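Local coordinates for protein putative alpha-L-fucosidase (Bacteroides thetaiotaomicron VPI-5482, PDB 3GZA) that probably acts as an alpha-L-fucosidase, hydrolysing alpha-L-fucosyl linkages in glycans, at residues T298-Y303 against R342-P347; L313-T318 against K334-E339; V65-A70 against G328-L333; K302-V307 against I410-P415. All blocks are in the same frame, centred on the assembly; numbering follows the deposited sequence. Where two conformers were deposited one is given.

Contact 1. Residues T298-Y303 against R342-P347; sequences TLMDKY and RRFSSP
M300 and Y303 on helix 296-304 meet R343 and F344, late in helix 327-344, in a helix-to-helix contact made wholly by side chains; the nearest backbone pair, M300 and R343, has its CA atoms 10.0 Å apart. M300, a selenomethionine, lies across the guanidinium of R343. Its chain is bent twice (chi2 -52°, chi3 -55°), which curls the methyl back, so that M300 CE sits 3.6 Å above the guanidinium plane, toward its rim. At the other end of the same side chain, M300 CB is 3.6 Å from R343 NH2. A long, flexible methionine chain, with selenium here in place of sulfur, suits this place, since it can mould itself to a flat cation that needs its edges for bonding. Those edges serve acids: NE pairs with E339 and NH1 with E304. Were R343 an alanine, E304 would probably lose its arginine mate, E339 would keep only R342 of its two arginines, and the flat group over which M300 lies would be gone. The setting is the junction of two domains, where the TIM barrel of the fucosidase gives way to a beta-sandwich of the F5/8 type C kind, and helix 327-344 leads from one to the other. F344 faces that sandwich, its ring meeting Y370 edge-to-face. R343 CB lies 3.6 Å above the centre of the F344 ring. Y303 offers the edge of its ring, and Y303 CE2 approaches F344 CE2 at 3.9 Å. The two aromatic side chains slide past one another in opposite directions.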
# COMPACT_ATOMS: atom_id res chain seq x y z
N THR A 298 -13.98 -40.50 4.59
CA THR A 298 -12.86 -39.86 5.28
C THR A 298 -13.29 -38.72 6.19
O THR A 298 -12.81 -38.62 7.34
CB THR A 298 -11.81 -39.40 4.27
OG1 THR A 298 -11.46 -40.53 3.46
CG2 THR A 298 -10.56 -38.92 4.99
N LEU A 299 -14.21 -37.88 5.72
CA LEU A 299 -14.74 -36.80 6.54
C LEU A 299 -15.44 -37.32 7.81
O LEU A 299 -15.35 -36.68 8.86
CB LEU A 299 -15.72 -35.96 5.71
CG LEU A 299 -15.09 -35.11 4.61
CD1 LEU A 299 -16.16 -34.47 3.71
CD2 LEU A 299 -14.10 -34.06 5.24
N MSE A 300 -16.14 -38.43 7.69
CA MSE A 300 -16.81 -39.02 8.85
C MSE A 300 -15.80 -39.57 9.85
O MSE A 300 -16.00 -39.43 11.04
CB MSE A 300 -17.81 -40.07 8.43
CG MSE A 300 -18.95 -39.49 7.65
SE MSE A 300 -19.89 -37.97 8.47
CE MSE A 300 -20.34 -38.83 10.21
N ASP A 301 -14.73 -40.19 9.36
CA ASP A 301 -13.64 -40.68 10.22
C ASP A 301 -13.09 -39.45 10.98
O ASP A 301 -12.90 -39.49 12.21
CB ASP A 301 -12.56 -41.31 9.31
CG ASP A 301 -11.32 -41.84 10.06
OD1 ASP A 301 -11.45 -42.56 11.07
OD2 ASP A 301 -10.16 -41.57 9.58
N LYS A 302 -12.87 -38.34 10.27
CA LYS A 302 -12.33 -37.14 10.93
C LYS A 302 -13.30 -36.58 11.95
O LYS A 302 -12.89 -36.19 13.06
CB LYS A 302 -11.90 -36.10 9.92
CG LYS A 302 -10.73 -36.58 9.04
CD LYS A 302 -10.34 -35.55 8.02
CE LYS A 302 -9.22 -36.10 7.12
NZ LYS A 302 -8.14 -36.78 7.89
N TYR A 303 -14.57 -36.50 11.60
CA TYR A 303 -15.60 -36.03 12.55
C TYR A 303 -15.55 -36.82 13.85
O TYR A 303 -15.54 -36.24 14.96
CB TYR A 303 -16.99 -36.19 11.87
CG TYR A 303 -18.16 -35.77 12.77
CD1 TYR A 303 -18.51 -34.44 12.88
CD2 TYR A 303 -18.89 -36.70 13.46
CE1 TYR A 303 -19.55 -34.03 13.70
CE2 TYR A 303 -19.93 -36.31 14.26
CZ TYR A 303 -20.25 -35.00 14.37
OH TYR A 303 -21.31 -34.60 15.19
N ARG A 342 -27.82 -38.60 9.87
CA ARG A 342 -28.25 -39.98 9.73
C ARG A 342 -27.73 -40.88 10.87
O ARG A 342 -28.48 -41.72 11.42
CB ARG A 342 -27.79 -40.57 8.41
CG ARG A 342 -28.52 -41.85 8.08
CD ARG A 342 -27.94 -42.52 6.85
NE ARG A 342 -26.61 -43.05 7.10
CZ ARG A 342 -26.34 -44.21 7.70
NH1 ARG A 342 -27.30 -45.04 8.09
NH2 ARG A 342 -25.07 -44.56 7.89
N ARG A 343 -26.47 -40.70 11.24
CA ARG A 343 -25.88 -41.54 12.26
C ARG A 343 -26.30 -41.17 13.67
O ARG A 343 -26.66 -42.07 14.46
CB ARG A 343 -24.35 -41.48 12.22
CG ARG A 343 -23.77 -41.95 10.93
CD ARG A 343 -22.28 -42.04 11.02
NE ARG A 343 -21.70 -42.42 9.73
CZ ARG A 343 -20.42 -42.67 9.54
NH1 ARG A 343 -19.56 -42.60 10.54
NH2 ARG A 343 -19.98 -43.00 8.34
N PHE A 344 -26.33 -39.88 13.97
CA PHE A 344 -26.42 -39.46 15.34
C PHE A 344 -27.59 -38.60 15.76
O PHE A 344 -27.66 -38.26 16.92
CB PHE A 344 -25.10 -38.76 15.74
CG PHE A 344 -23.86 -39.56 15.44
CD1 PHE A 344 -23.69 -40.82 16.00
CD2 PHE A 344 -22.86 -39.06 14.62
CE1 PHE A 344 -22.54 -41.57 15.73
CE2 PHE A 344 -21.73 -39.79 14.35
CZ PHE A 344 -21.58 -41.05 14.91
N SER A 345 -28.55 -38.28 14.89
CA SER A 345 -29.60 -37.37 15.33
C SER A 345 -30.69 -38.04 16.15
O SER A 345 -31.28 -37.39 17.03
CB SER A 345 -30.24 -36.63 14.16
OG SER A 345 -31.00 -37.51 13.37
N SER A 346 -30.90 -39.33 15.93
CA SER A 346 -31.96 -40.05 16.61
C SER A 346 -31.44 -41.32 17.28
O SER A 346 -31.33 -42.35 16.66
CB SER A 346 -33.07 -40.35 15.60
OG SER A 346 -33.55 -39.12 15.05
N PRO A 347 -31.14 -41.24 18.58
CA PRO A 347 -30.64 -42.43 19.28
C PRO A 347 -31.68 -43.49 19.59
O PRO A 347 -32.88 -43.22 19.54
CB PRO A 347 -30.17 -41.88 20.62
CG PRO A 347 -30.98 -40.71 20.85
CD PRO A 347 -31.18 -40.08 19.49

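Contact 2. Residues L313-T318 against K334-E339; sequences LILGLT and KEMGDE
M336, a selenomethionine, gives up the most surface here, reaching from helix 327-344 to L315 and L313 on strand 312-317. Its side chain is extended throughout, with CG anti to the backbone N (chi1 -174°) and CE anti to CB (chi3 -174°). Such length is what the place needs, because the closest backbones, at L315 and M336, keep their CA atoms 11.4 Å apart. The selenium and the methyl divide the work. M336 SE touches L315 CD1 at 3.9 Å, the two side chains crossing obliquely, while M336 CE goes on to L313 CD2 at 4.0 Å, where the chains meet tip to tip. L313 and L315 are two apart on the strand, so both side chains leave the same face, and one unbranched chain can serve the pair. All three residues are buried and apolar, and no hydrogen bond links the two segments. Away from the strand, the helix carries charge: K334 NZ bonds D338 OD2 at 2.9 Å, on the oxygen's syn lone pair, a salt bridge one turn long. Strand 312-317 is the last parallel strand of the TIM barrel, lying between strands 264-273 and 22-26, and helix 327-344 packs on its outer side as the helix that follows it. M336 CE also touches Y303 of helix 296-304, so this methyl lies where two helices and the barrel wall come together.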
# COMPACT_ATOMS: atom_id res chain seq x y z
N LEU A 313 -14.13 -28.86 15.31
CA LEU A 313 -13.52 -29.08 14.01
C LEU A 313 -13.77 -27.90 13.09
O LEU A 313 -14.94 -27.47 12.92
CB LEU A 313 -14.13 -30.33 13.40
CG LEU A 313 -13.79 -30.70 11.95
CD1 LEU A 313 -12.27 -31.00 11.79
CD2 LEU A 313 -14.64 -31.89 11.40
N ILE A 314 -12.71 -27.42 12.44
CA ILE A 314 -12.80 -26.36 11.48
C ILE A 314 -12.44 -26.86 10.08
O ILE A 314 -11.36 -27.36 9.88
CB ILE A 314 -11.91 -25.13 11.83
CG1 ILE A 314 -12.30 -24.63 13.25
CG2 ILE A 314 -12.07 -24.03 10.75
CD1 ILE A 314 -11.47 -23.37 13.73
N LEU A 315 -13.37 -26.73 9.15
CA LEU A 315 -13.13 -27.11 7.79
C LEU A 315 -12.66 -25.93 6.94
O LEU A 315 -13.30 -24.87 6.95
CB LEU A 315 -14.42 -27.68 7.17
CG LEU A 315 -15.05 -28.94 7.78
CD1 LEU A 315 -16.42 -29.20 7.13
CD2 LEU A 315 -14.12 -30.15 7.63
N GLY A 316 -11.61 -26.13 6.15
CA GLY A 316 -11.12 -25.10 5.23
C GLY A 316 -11.78 -25.19 3.88
O GLY A 316 -11.59 -26.17 3.09
N LEU A 317 -12.57 -24.16 3.61
CA LEU A 317 -13.32 -24.08 2.37
C LEU A 317 -12.72 -23.02 1.45
O LEU A 317 -12.13 -22.04 1.89
CB LEU A 317 -14.78 -23.78 2.69
CG LEU A 317 -15.45 -24.76 3.66
CD1 LEU A 317 -16.96 -24.45 3.79
CD2 LEU A 317 -15.16 -26.26 3.31
N THR A 318 -12.96 -23.21 0.16
CA THR A 318 -12.22 -22.44 -0.88
C THR A 318 -13.10 -21.80 -1.95
O THR A 318 -13.38 -22.44 -3.01
CB THR A 318 -11.20 -23.35 -1.57
OG1 THR A 318 -11.82 -24.44 -2.24
CG2 THR A 318 -10.22 -23.93 -0.56
N LYS A 334 -22.82 -30.99 2.01
CA LYS A 334 -24.19 -31.39 2.31
C LYS A 334 -24.22 -32.86 2.70
O LYS A 334 -24.90 -33.27 3.67
CB LYS A 334 -25.09 -31.12 1.12
CG LYS A 334 -26.52 -31.62 1.34
CD LYS A 334 -27.28 -31.48 0.05
CE LYS A 334 -28.74 -31.84 0.19
NZ LYS A 334 -28.93 -33.29 0.39
N GLU A 335 -23.51 -33.69 1.94
CA GLU A 335 -23.44 -35.11 2.24
C GLU A 335 -22.91 -35.35 3.68
O GLU A 335 -23.40 -36.26 4.38
CB GLU A 335 -22.58 -35.85 1.23
CG GLU A 335 -23.16 -35.91 -0.18
CD GLU A 335 -22.20 -36.39 -1.23
OE1 GLU A 335 -21.03 -36.69 -0.90
OE2 GLU A 335 -22.64 -36.45 -2.42
N MSE A 336 -21.91 -34.58 4.11
CA MSE A 336 -21.33 -34.70 5.46
C MSE A 336 -22.37 -34.39 6.55
O MSE A 336 -22.57 -35.17 7.47
CB MSE A 336 -20.14 -33.79 5.61
CG MSE A 336 -19.43 -33.98 6.91
SE MSE A 336 -17.94 -32.82 7.10
CE MSE A 336 -17.22 -33.47 8.72
N GLY A 337 -23.07 -33.28 6.40
CA GLY A 337 -24.11 -32.91 7.33
C GLY A 337 -25.22 -33.93 7.35
O GLY A 337 -25.70 -34.30 8.43
N ASP A 338 -25.63 -34.40 6.17
CA ASP A 338 -26.69 -35.41 6.10
C ASP A 338 -26.30 -36.73 6.80
O ASP A 338 -27.15 -37.37 7.45
CB ASP A 338 -27.02 -35.71 4.63
CG ASP A 338 -27.74 -34.58 3.93
OD1 ASP A 338 -28.18 -33.59 4.59
OD2 ASP A 338 -27.84 -34.68 2.68
N GLU A 339 -25.01 -37.08 6.71
CA GLU A 339 -24.54 -38.33 7.25
C GLU A 339 -24.35 -38.20 8.77
O GLU A 339 -24.64 -39.13 9.51
CB GLU A 339 -23.30 -38.80 6.51
CG GLU A 339 -22.74 -40.08 7.04
CD GLU A 339 -23.62 -41.29 6.87
OE1 GLU A 339 -24.64 -41.23 6.15
OE2 GLU A 339 -23.32 -42.33 7.48

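Contact 3. Residues V65-A70 against G328-L333; sequences VQAAKA and GDAQRL
A67 and A330 bring the backbones of helix 61-69 and helix 327-344 unusually close, with their CA atoms 5.1 Å apart. One turn on, the CA atoms of A70 and L333 stand at 6.1 Å. Having no more than a methyl, A67 and A330 let the two backbones come this near: A67 CB and A330 CB touch at 4.2 Å. Near the centre a single water donates to A67 O at 2.9 Å and to A330 O at 2.6 Å, joining two carbonyls that, both being acceptors, could not bond each other. These helices follow the first and the last strands of the TIM barrel, 22-26 and 312-317, and so stand side by side where the ring of helices closes, though far apart in sequence. L333 supplies the bulk that the alanines lack. L333 CB rests against A67 O at 3.6 Å. L333 CD1 also reaches A67 CB at 4.2 Å. From there the leucine runs on toward the barrel wall to meet L315 and L317, while A68, on the inner side of its helix, packs against A24 and F26 of strand 22-26.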
# COMPACT_ATOMS: atom_id res chain seq x y z
N VAL A 65 -21.95 -19.39 2.97
CA VAL A 65 -22.47 -19.67 4.27
C VAL A 65 -23.44 -20.84 4.21
O VAL A 65 -23.43 -21.72 5.06
CB VAL A 65 -23.07 -18.41 4.91
CG1 VAL A 65 -23.78 -18.74 6.24
CG2 VAL A 65 -21.94 -17.40 5.15
N GLN A 66 -24.30 -20.88 3.21
CA GLN A 66 -25.21 -22.00 3.12
C GLN A 66 -24.49 -23.30 2.89
O GLN A 66 -24.90 -24.33 3.38
CB GLN A 66 -26.20 -21.80 1.96
CG GLN A 66 -27.22 -20.73 2.26
CD GLN A 66 -28.09 -20.42 1.08
OE1 GLN A 66 -27.65 -19.83 0.08
NE2 GLN A 66 -29.34 -20.81 1.19
N ALA A 67 -23.41 -23.24 2.12
CA ALA A 67 -22.64 -24.45 1.83
C ALA A 67 -22.04 -25.02 3.13
O ALA A 67 -22.14 -26.20 3.39
CB ALA A 67 -21.52 -24.19 0.83
N ALA A 68 -21.50 -24.14 3.97
CA ALA A 68 -20.89 -24.54 5.27
C ALA A 68 -21.97 -25.04 6.24
O ALA A 68 -21.81 -26.01 6.98
CB ALA A 68 -20.16 -23.36 5.83
N LYS A 69 -23.09 -24.34 6.26
CA LYS A 69 -24.16 -24.70 7.13
C LYS A 69 -24.64 -26.10 6.86
O LYS A 69 -24.97 -26.84 7.78
CB LYS A 69 -25.33 -23.70 6.98
CG LYS A 69 -26.53 -24.02 7.84
CD LYS A 69 -27.55 -22.90 7.80
CE LYS A 69 -28.71 -23.16 8.77
NZ LYS A 69 -29.77 -22.13 8.67
N ALA A 70 -24.64 -26.49 5.59
CA ALA A 70 -25.13 -27.84 5.21
C ALA A 70 -24.29 -28.97 5.79
O ALA A 70 -24.74 -30.12 5.83
CB ALA A 70 -25.23 -27.97 3.69
N GLY A 328 -19.14 -29.09 -6.47
CA GLY A 328 -18.75 -30.37 -5.90
C GLY A 328 -18.45 -30.32 -4.42
O GLY A 328 -18.83 -31.21 -3.67
N ASP A 329 -17.76 -29.26 -4.03
CA ASP A 329 -17.45 -29.01 -2.64
C ASP A 329 -18.74 -28.87 -1.82
O ASP A 329 -18.90 -29.44 -0.77
CB ASP A 329 -16.61 -27.75 -2.52
CG ASP A 329 -15.27 -27.87 -3.22
OD1 ASP A 329 -15.21 -28.22 -4.43
OD2 ASP A 329 -14.26 -27.60 -2.49
N ALA A 330 -19.64 -28.04 -2.32
CA ALA A 330 -20.94 -27.81 -1.65
C ALA A 330 -21.74 -29.10 -1.50
O ALA A 330 -22.37 -29.36 -0.46
CB ALA A 330 -21.76 -26.77 -2.45
N GLN A 331 -21.71 -29.93 -2.53
CA GLN A 331 -22.45 -31.19 -2.46
C GLN A 331 -21.83 -32.08 -1.39
O GLN A 331 -22.54 -32.71 -0.65
CB GLN A 331 -22.49 -31.86 -3.82
CG GLN A 331 -23.07 -33.25 -3.86
CD GLN A 331 -24.51 -33.32 -3.35
OE1 GLN A 331 -25.29 -32.36 -3.46
NE2 GLN A 331 -24.88 -34.48 -2.82
N ARG A 332 -20.50 -32.17 -1.36
CA ARG A 332 -19.82 -33.02 -0.36
C ARG A 332 -20.10 -32.56 1.06
O ARG A 332 -20.24 -33.37 1.98
CB ARG A 332 -18.30 -33.01 -0.59
CG ARG A 332 -17.50 -33.89 0.34
CD ARG A 332 -17.95 -35.39 0.32
NE ARG A 332 -18.31 -35.94 -1.01
CZ ARG A 332 -17.44 -36.32 -1.94
NH1 ARG A 332 -16.13 -36.17 -1.76
NH2 ARG A 332 -17.86 -36.76 -3.10
N LEU A 333 -20.11 -31.25 1.26
CA LEU A 333 -20.47 -30.66 2.53
C LEU A 333 -21.88 -31.06 2.94
O LEU A 333 -22.09 -31.42 4.10
CB LEU A 333 -20.31 -29.14 2.47
CG LEU A 333 -18.87 -28.64 2.42
CD1 LEU A 333 -18.78 -27.16 1.99
CD2 LEU A 333 -18.08 -28.86 3.75
O HOH W 1 -23.35 -27.55 1.11

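Contact 4. Residues K302-V307 against I410-P415; sequences KYEKSV and IEKFEP
Apolar contact carries most of this junction and centres on I410, at the start of the segment on strand 409-418. I410 CD1 meets Y303 CE2 at 3.8 Å, the side chains crossing at about a right angle. V307 CB supports one face of the tyrosine ring, 3.8 Å above its plane, and E304 lends its aliphatic part, E304 CG lying 4.3 Å from I410 CG2. A branched residue suits this spot, since its two arms serve different partners. Hydrogen bonding across the segments passes through one water, which donates to E304 O at 2.6 Å and to I410 O at 2.7 Å. Within the first segment, S306 OG donates to K302 O at 2.7 Å from above the carbonyl plane, tying down the chain as it leaves helix 296-304. Charge plays little direct part. E304 OE1 comes against a single methylene of K412, CD, at 4.0 Å, because the lysine bends at its end and carries NZ away to 6.2 Å from E304 OE1. The other oxygen, E304 OE2, takes the strong partners, a hydrogen bond with Y370 and a salt bridge with R343. The chemistry thus implies a barrel-to-sandwich seam held by an apolar centre at I410 and a shared water, with any pull between E304 and K412 probably weak.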
# COMPACT_ATOMS: atom_id res chain seq x y z
N LYS A 302 -12.87 -38.34 10.27
CA LYS A 302 -12.33 -37.14 10.93
C LYS A 302 -13.30 -36.58 11.95
O LYS A 302 -12.89 -36.19 13.06
CB LYS A 302 -11.90 -36.10 9.92
CG LYS A 302 -10.73 -36.58 9.04
CD LYS A 302 -10.34 -35.55 8.02
CE LYS A 302 -9.22 -36.10 7.12
NZ LYS A 302 -8.14 -36.78 7.89
N TYR A 303 -14.57 -36.50 11.60
CA TYR A 303 -15.60 -36.03 12.55
C TYR A 303 -15.55 -36.82 13.85
O TYR A 303 -15.54 -36.24 14.96
CB TYR A 303 -16.99 -36.19 11.87
CG TYR A 303 -18.16 -35.77 12.77
CD1 TYR A 303 -18.51 -34.44 12.88
CD2 TYR A 303 -18.89 -36.70 13.46
CE1 TYR A 303 -19.55 -34.03 13.70
CE2 TYR A 303 -19.93 -36.31 14.26
CZ TYR A 303 -20.25 -35.00 14.37
OH TYR A 303 -21.31 -34.60 15.19
N GLU A 304 -15.50 -38.14 13.75
CA GLU A 304 -15.50 -38.99 14.96
C GLU A 304 -14.22 -38.82 15.78
O GLU A 304 -14.22 -39.04 16.99
CB GLU A 304 -15.74 -40.47 14.58
CG GLU A 304 -17.14 -40.68 14.03
CD GLU A 304 -17.47 -42.11 13.74
OE1 GLU A 304 -16.70 -43.03 14.11
OE2 GLU A 304 -18.54 -42.34 13.16
N LYS A 305 -13.14 -38.43 15.12
CA LYS A 305 -11.85 -38.25 15.77
C LYS A 305 -11.53 -36.80 16.08
O LYS A 305 -10.41 -36.45 16.36
CB LYS A 305 -10.72 -38.94 14.97
CG LYS A 305 -10.85 -40.46 14.94
CD LYS A 305 -9.91 -41.16 13.95
CE LYS A 305 -10.08 -42.73 14.00
NZ LYS A 305 -9.62 -43.40 12.73
N SER A 306 -12.53 -35.92 16.04
CA SER A 306 -12.38 -34.52 16.40
C SER A 306 -13.53 -34.21 17.31
O SER A 306 -13.34 -34.25 18.51
CB SER A 306 -12.33 -33.56 15.20
OG SER A 306 -13.39 -33.79 14.30
N VAL A 307 -14.73 -33.98 16.74
CA VAL A 307 -15.92 -33.73 17.53
C VAL A 307 -16.13 -34.88 18.54
O VAL A 307 -16.52 -34.65 19.69
CB VAL A 307 -17.14 -33.56 16.63
CG1 VAL A 307 -18.46 -33.40 17.49
CG2 VAL A 307 -16.92 -32.36 15.64
N ILE A 410 -17.51 -39.76 21.15
CA ILE A 410 -18.21 -40.74 20.31
C ILE A 410 -17.42 -42.02 20.43
O ILE A 410 -16.23 -42.01 20.18
CB ILE A 410 -18.32 -40.29 18.83
CG1 ILE A 410 -19.20 -39.03 18.74
CG2 ILE A 410 -18.95 -41.41 17.90
CD1 ILE A 410 -19.18 -38.31 17.40
N GLU A 411 -18.09 -43.10 20.82
CA GLU A 411 -17.48 -44.42 20.92
C GLU A 411 -18.14 -45.35 19.91
O GLU A 411 -19.35 -45.39 19.82
CB GLU A 411 -17.71 -44.99 22.31
CG GLU A 411 -16.80 -44.47 23.43
CD GLU A 411 -15.40 -45.08 23.43
OE1 GLU A 411 -15.01 -45.73 22.42
OE2 GLU A 411 -14.70 -44.93 24.47
N LYS A 412 -17.33 -46.11 19.19
CA LYS A 412 -17.80 -47.07 18.19
C LYS A 412 -17.17 -48.38 18.55
O LYS A 412 -15.99 -48.44 18.85
CB LYS A 412 -17.30 -46.66 16.81
CG LYS A 412 -17.78 -47.54 15.63
CD LYS A 412 -17.19 -46.97 14.32
CE LYS A 412 -17.71 -47.64 13.08
NZ LYS A 412 -17.28 -49.05 12.98
N PHE A 413 -17.95 -49.46 18.48
CA PHE A 413 -17.45 -50.77 18.84
C PHE A 413 -18.15 -51.81 18.00
O PHE A 413 -19.09 -51.51 17.29
CB PHE A 413 -17.67 -51.01 20.35
CG PHE A 413 -19.01 -50.54 20.86
CD1 PHE A 413 -20.12 -51.37 20.81
CD2 PHE A 413 -19.16 -49.27 21.35
CE1 PHE A 413 -21.36 -50.93 21.26
CE2 PHE A 413 -20.40 -48.83 21.81
CZ PHE A 413 -21.50 -49.66 21.75
N GLU A 414 -17.63 -53.03 18.05
CA GLU A 414 -18.19 -54.16 17.32
C GLU A 414 -19.63 -54.32 17.80
O GLU A 414 -19.88 -54.32 19.00
CB GLU A 414 -17.34 -55.40 17.57
CG GLU A 414 -17.77 -56.65 16.82
CD GLU A 414 -17.56 -56.59 15.29
OE1 GLU A 414 -16.94 -55.62 14.77
OE2 GLU A 414 -18.01 -57.57 14.63
N PRO A 415 -20.60 -54.47 16.87
CA PRO A 415 -22.00 -54.51 17.27
C PRO A 415 -22.36 -55.66 18.18
O PRO A 415 -21.83 -56.75 18.01
CB PRO A 415 -22.75 -54.69 15.95
CG PRO A 415 -21.83 -54.23 14.93
CD PRO A 415 -20.46 -54.60 15.41
O HOH W 2 -14.60 -41.34 18.11

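Helix 327-344 joins three of the four contacts: its early turns pack on helix 61-69 in contact 3, its middle on strand 312-317 in contact 2, and its late turns on helix 296-304 in contact 1. Contact 2 is fully buried and purely apolar across its segments; contact 3, 6 Å away between centres, is partly buried and adds a bridging water. Contacts 1 and 4 share K302 and Y303 and lie on the seam between barrel and sandwich, where charged side chains join the apolar ones; both are partly buried, their centres 18 and 19 Å from that of the chain against 12 Å for contact 2. Contacts 3 and 4 do not touch.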